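Local coordinates for protein hydrogenase-specific maturation endopeptidase (Thermococcus kodakarensis, PDB 5IJA) that is probably an endopeptidase that matures [NiFe] hydrogenase by cleaving its precursor, at residues N45-N48 and G49-R52. Numbering follows the deposited sequence.
Sequences NHYN and GEER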
loop_
_atom_site.group_PDB
_atom_site.type_symbol
_atom_site.label_atom_id
_atom_site.label_comp_id
_atom_site.label_asym_id
_atom_site.label_seq_id
_atom_site.Cartn_x
_atom_site.Cartn_y
_atom_site.Cartn_z
ATOM N N ASN A 45 8.451 13.381 7.366
ATOM C CA ASN A 45 9.886 13.302 7.600
ATOM C C ASN A 45 10.660 12.541 6.525
ATOM O O ASN A 45 11.893 12.596 6.482
ATOM C CB ASN A 45 10.152 12.657 8.963
ATOM C CG ASN A 45 9.704 13.529 10.111
ATOM O OD1 ASN A 45 9.911 14.742 10.090
ATOM N ND2 ASN A 45 9.087 12.923 11.120
ATOM N N HIS A 46 9.951 11.836 5.653
ATOM C CA HIS A 46 10.616 10.894 4.763
ATOM C C HIS A 46 10.625 11.309 3.285
ATOM O O HIS A 46 11.572 11.017 2.552
ATOM C CB HIS A 46 9.953 9.522 4.899
ATOM C CG HIS A 46 10.671 8.430 4.164
ATOM N ND1 HIS A 46 11.707 7.712 4.721
ATOM C CD2 HIS A 46 10.509 7.945 2.911
ATOM C CE1 HIS A 46 12.146 6.823 3.848
ATOM N NE2 HIS A 46 11.442 6.949 2.738
ATOM N N TYR A 47 9.557 11.958 2.842
ATOM C CA TYR A 47 9.400 12.273 1.423
ATOM C C TYR A 47 10.550 13.134 0.909
ATOM O O TYR A 47 10.966 14.080 1.577
ATOM C CB TYR A 47 8.074 12.992 1.179
ATOM C CG TYR A 47 7.830 13.269 -0.293
ATOM C CD1 TYR A 47 7.670 12.226 -1.195
ATOM C CD2 TYR A 47 7.739 14.570 -0.771
ATOM C CE1 TYR A 47 7.457 12.467 -2.543
ATOM C CE2 TYR A 47 7.526 14.824 -2.119
ATOM C CZ TYR A 47 7.377 13.772 -2.994
ATOM O OH TYR A 47 7.158 14.013 -4.332
ATOM N N ASN A 48 11.056 12.801 -0.273
ATOM C CA ASN A 48 12.194 13.510 -0.858
ATOM C C ASN A 48 11.978 13.834 -2.333
ATOM O O ASN A 48 12.906 13.759 -3.146
ATOM C CB ASN A 48 13.472 12.679 -0.682
ATOM C CG ASN A 48 14.744 13.473 -0.986
ATOM O OD1 ASN A 48 14.843 14.662 -0.679
ATOM N ND2 ASN A 48 15.714 12.812 -1.604
ATOM N N GLY A 49 10.744 14.174 -2.691
ATOM C CA GLY A 49 10.454 14.625 -4.048
ATOM C C GLY A 49 10.224 13.525 -5.072
ATOM O O GLY A 49 10.192 13.788 -6.284
ATOM N N GLU A 50 10.044 12.293 -4.596
ATOM C CA GLU A 50 9.851 11.149 -5.486
ATOM C C GLU A 50 8.664 11.417 -6.388
ATOM O O GLU A 50 7.679 12.001 -5.952
ATOM C CB GLU A 50 9.642 9.847 -4.707
ATOM C CG GLU A 50 10.870 9.312 -3.993
ATOM C CD GLU A 50 11.199 10.036 -2.702
ATOM O OE1 GLU A 50 10.400 10.871 -2.223
ATOM O OE2 GLU A 50 12.280 9.759 -2.146
ATOM N N GLU A 51 8.782 11.025 -7.656
ATOM C CA GLU A 51 7.776 11.380 -8.648
ATOM C C GLU A 51 6.700 10.312 -8.790
ATOM O O GLU A 51 5.682 10.545 -9.436
ATOM C CB GLU A 51 8.433 11.630 -10.015
ATOM C CG GLU A 51 9.491 12.747 -10.020
ATOM C CD GLU A 51 10.927 12.222 -9.986
ATOM O OE1 GLU A 51 11.196 11.209 -9.300
ATOM O OE2 GLU A 51 11.789 12.824 -10.662
ATOM N N ARG A 52 6.959 9.135 -8.219
ATOM C CA ARG A 52 6.012 8.032 -8.225
ATOM C C ARG A 52 5.901 7.492 -6.811
ATOM O O ARG A 52 6.917 7.314 -6.133
ATOM C CB ARG A 52 6.444 6.928 -9.182
ATOM C CG ARG A 52 5.434 5.780 -9.319
ATOM C CD ARG A 52 5.884 4.807 -10.412
ATOM N NE ARG A 52 5.926 5.487 -11.709
ATOM C CZ ARG A 52 6.623 5.065 -12.764
ATOM N NH1 ARG A 52 7.353 3.962 -12.688
ATOM N NH2 ARG A 52 6.600 5.757 -13.895
HETATM O O HOH W 1 12.377 9.371 0.573
#
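Tyr47 and Glu50 close the turn through Asn48 and Gly49 in a connecting loop of this alpha/beta protein, a mixed beta-sheet flanked by helices. The loop joins strands 33-37 and 52-59, and side-chain-to-backbone bonds fasten it just ahead of the latter strand. Two direct hydrogen bonds cross the turn. The Tyr47 hydroxyl donates to the backbone O of Glu50 (OH to O 2.6 Å), standing 25° from the carbonyl plane. The side chain of Glu50 curls back toward Asn48, whose backbone N donates to the syn lone pair of Glu50 OE1 at 2.8 Å, with an N-H...O angle of 156°. Glutamate suits this place because its chain, bent at chi2, is long enough to regain that amide.

Packing centres on the phenol. Tyr47 turns its CG away from the backbone N (chi1 -177°), which carries the ring along the chain, and Gly49 N sits over the centre of one face, 3.3 Å above the plane. Gly49 has a positive phi, and a CB there would clash with Asn48 O, hence glycine. Replacing Tyr47 by an alanine would probably leave the Glu50 carbonyl without its hydroxyl partner and strip the cover from the Gly49 peptide. Beyond the turn, the side chain of Tyr47 also touches Leu4 of strand 3-8 and Leu107 of helix 105-109.

A water completes the closure, donating one hydrogen to His46 O and the other to Glu50 OE2, each 2.7 Å from the water oxygen.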